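Local coordinates for cell division control protein 45 cdc45 putative (Entamoeba histolytica, PDB 6CC2) that probably takes part in eukaryotic DNA replication as the Cdc45 component of the replicative CMG helicase, and may switch conformation to regulate it, at residues A424-R428 with S458-K464. Numbering follows the deposited sequence.
Sequences ANKYR and SSRRYKK. With EDO (1,2-ethanediol), chain C.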
loop_
_atom_site.group_PDB
_atom_site.type_symbol
_atom_site.label_atom_id
_atom_site.label_comp_id
_atom_site.label_asym_id
_atom_site.label_seq_id
_atom_site.Cartn_x
_atom_site.Cartn_y
_atom_site.Cartn_z
ATOM N N ALA A 424 -18.899 -3.971 -19.759
ATOM C CA ALA A 424 -18.071 -3.972 -20.967
ATOM C C ALA A 424 -16.605 -4.267 -20.683
ATOM O O ALA A 424 -15.723 -3.890 -21.474
ATOM C CB ALA A 424 -18.206 -2.638 -21.710
ATOM N N ASN A 425 -16.319 -4.966 -19.591
ATOM C CA ASN A 425 -14.941 -5.235 -19.179
ATOM C C ASN A 425 -14.123 -3.957 -19.077
ATOM O O ASN A 425 -12.922 -3.942 -19.323
ATOM C CB ASN A 425 -14.272 -6.226 -20.122
ATOM C CG ASN A 425 -14.823 -7.605 -19.967
ATOM O OD1 ASN A 425 -14.918 -8.108 -18.851
ATOM N ND2 ASN A 425 -15.224 -8.204 -21.061
ATOM N N LYS A 426 -14.777 -2.871 -18.713
ATOM C CA LYS A 426 -14.113 -1.601 -18.430
ATOM C C LYS A 426 -14.078 -1.296 -16.948
ATOM O O LYS A 426 -13.106 -0.718 -16.452
ATOM C CB LYS A 426 -14.830 -0.467 -19.164
ATOM C CG LYS A 426 -14.945 -0.655 -20.672
ATOM C CD LYS A 426 -13.767 -0.044 -21.396
ATOM C CE LYS A 426 -13.949 -0.120 -22.906
ATOM N NZ LYS A 426 -12.892 0.646 -23.618
ATOM N N TYR A 427 -15.126 -1.667 -16.224
ATOM C CA TYR A 427 -15.219 -1.433 -14.803
ATOM C C TYR A 427 -16.334 -2.307 -14.269
ATOM O O TYR A 427 -17.228 -2.721 -15.003
ATOM C CB TYR A 427 -15.502 0.046 -14.463
ATOM C CG TYR A 427 -16.724 0.600 -15.148
ATOM C CD1 TYR A 427 -16.646 1.160 -16.417
ATOM C CD2 TYR A 427 -17.971 0.560 -14.531
ATOM C CE1 TYR A 427 -17.766 1.644 -17.062
ATOM C CE2 TYR A 427 -19.096 1.036 -15.178
ATOM C CZ TYR A 427 -18.988 1.575 -16.448
ATOM O OH TYR A 427 -20.098 2.075 -17.100
ATOM N N ARG A 428 -16.260 -2.578 -12.984
ATOM C CA ARG A 428 -17.380 -3.138 -12.248
ATOM C C ARG A 428 -18.107 -1.984 -11.570
ATOM O O ARG A 428 -17.485 -0.999 -11.166
ATOM C CB ARG A 428 -16.957 -4.155 -11.207
ATOM C CG ARG A 428 -16.387 -5.396 -11.809
ATOM C CD ARG A 428 -16.196 -6.479 -10.753
ATOM N NE ARG A 428 -15.818 -7.698 -11.456
ATOM C CZ ARG A 428 -14.572 -8.085 -11.698
ATOM N NH1 ARG A 428 -13.547 -7.405 -11.211
ATOM N NH2 ARG A 428 -14.361 -9.187 -12.396
ATOM N N SER A 458 -13.996 -9.036 -5.895
ATOM C CA SER A 458 -14.680 -9.417 -7.133
ATOM C C SER A 458 -13.683 -9.890 -8.182
ATOM O O SER A 458 -13.938 -10.875 -8.881
ATOM C CB SER A 458 -15.516 -8.249 -7.671
ATOM O OG SER A 458 -14.709 -7.121 -8.019
ATOM N N SER A 459 -12.518 -9.228 -8.283
ATOM C CA SER A 459 -11.520 -9.658 -9.262
ATOM C C SER A 459 -11.018 -11.052 -8.982
ATOM O O SER A 459 -10.816 -11.846 -9.912
ATOM C CB SER A 459 -10.342 -8.680 -9.276
ATOM O OG SER A 459 -10.738 -7.418 -9.762
ATOM N N ARG A 460 -10.791 -11.378 -7.702
ATOM C CA ARG A 460 -10.381 -12.747 -7.374
ATOM C C ARG A 460 -11.498 -13.751 -7.622
ATOM O O ARG A 460 -11.243 -14.877 -8.082
ATOM C CB ARG A 460 -9.912 -12.790 -5.915
ATOM C CG ARG A 460 -8.664 -11.965 -5.655
ATOM C CD ARG A 460 -8.073 -12.241 -4.249
ATOM N NE ARG A 460 -6.871 -11.440 -3.992
ATOM C CZ ARG A 460 -5.655 -11.772 -4.336
ATOM N NH1 ARG A 460 -5.408 -12.949 -4.920
ATOM N NH2 ARG A 460 -4.648 -10.939 -4.057
ATOM N N ARG A 461 -12.734 -13.381 -7.323
ATOM C CA ARG A 461 -13.849 -14.319 -7.478
ATOM C C ARG A 461 -14.034 -14.709 -8.940
ATOM O O ARG A 461 -14.305 -15.874 -9.253
ATOM C CB ARG A 461 -15.121 -13.696 -6.919
ATOM C CG ARG A 461 -16.384 -14.481 -7.279
ATOM C CD ARG A 461 -17.516 -14.088 -6.355
ATOM N NE ARG A 461 -17.265 -14.561 -5.008
ATOM C CZ ARG A 461 -18.143 -14.505 -4.015
ATOM N NH1 ARG A 461 -19.347 -14.000 -4.230
ATOM N NH2 ARG A 461 -17.814 -14.958 -2.814
ATOM N N TYR A 462 -13.866 -13.749 -9.851
ATOM C CA TYR A 462 -14.100 -13.991 -11.270
ATOM C C TYR A 462 -12.826 -14.092 -12.088
ATOM O O TYR A 462 -12.904 -14.314 -13.315
ATOM C CB TYR A 462 -15.026 -12.906 -11.817
ATOM C CG TYR A 462 -16.348 -12.918 -11.091
ATOM C CD1 TYR A 462 -17.208 -14.018 -11.196
ATOM C CD2 TYR A 462 -16.734 -11.869 -10.293
ATOM C CE1 TYR A 462 -18.401 -14.053 -10.505
ATOM C CE2 TYR A 462 -17.929 -11.891 -9.605
ATOM C CZ TYR A 462 -18.764 -12.981 -9.723
ATOM O OH TYR A 462 -19.963 -13.018 -9.042
ATOM N N LYS A 463 -11.660 -14.028 -11.448
ATOM C CA LYS A 463 -10.372 -14.156 -12.113
ATOM C C LYS A 463 -10.277 -13.145 -13.261
ATOM O O LYS A 463 -9.908 -13.468 -14.388
ATOM C CB LYS A 463 -10.130 -15.581 -12.619
ATOM C CG LYS A 463 -10.147 -16.640 -11.552
ATOM C CD LYS A 463 -9.154 -16.372 -10.452
ATOM C CE LYS A 463 -9.093 -17.525 -9.454
ATOM N NZ LYS A 463 -8.366 -18.705 -10.006
ATOM N N LYS A 464 -10.645 -11.903 -12.958
ATOM C CA LYS A 464 -10.666 -10.834 -13.944
ATOM C C LYS A 464 -10.530 -9.520 -13.184
ATOM O O LYS A 464 -11.471 -9.137 -12.486
ATOM C CB LYS A 464 -11.966 -10.867 -14.742
ATOM C CG LYS A 464 -12.200 -9.658 -15.665
ATOM C CD LYS A 464 -11.172 -9.529 -16.757
ATOM C CE LYS A 464 -11.606 -8.489 -17.786
ATOM N NZ LYS A 464 -10.556 -8.208 -18.805
HETATM C C1 EDO C . -19.608 -7.736 -10.729
HETATM O O1 EDO C . -19.149 -8.402 -9.531
HETATM C C2 EDO C . -19.481 -8.661 -11.942
HETATM O O2 EDO C . -18.125 -9.070 -12.130
HETATM O O HOH W 1 -13.132 -4.971 -9.725
#
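A single buried arginine, with no carboxylate partner across this contact, spans the gap between the start of strand 427-432 and the end of a helix. Arg428 extends its side chain toward the C-terminal turn of helix 444-462, although the backbones stay apart (Arg428 CA to Ser458 CA, 8.5 Å). Its guanidinium forks onto one carbonyl: NH1 and NH2 donate to Lys464 O at 3.0 and 2.9 Å. Lys464 lies just beyond the helix: Lys463 takes positive phi, and Lys464 N bonds back to Ser459 O (3.1 Å). Arg428 NH1 also makes a weak hydrogen bond to Ser459 OG (3.2 Å), whose stronger partner is Ala455 O, and donates to a water 2.9 Å from NH1 that in turn donates to Ser458 OG at 3.2 Å. Ser458 OG itself bonds Leu454 O, one turn back, while Ser458 CB lies over one guanidinium face. The third donor, Arg428 NE, meets O2 of a 1,2-ethanediol, probably a crystallisation additive, at 2.8 Å; the same O2 lies 3.6 Å from Tyr462 CD2. On the surface, Asn425 OD1 touches Lys464 CE (3.5 Å) but hydrogen-bonds Asn422. The contact joins the hairpin of strands 419-423 and 427-432, with a classic beta bulge at Lys426 and Tyr427 opposite Glu423, to the helix leading into the neighbouring parallel strand 468-474, a beta-alpha-beta crossover. The positive guanidinium is thus met by neutral oxygens of backbone, serine, water and diol, so hydrogen bonds rather than a salt bridge hold the contact.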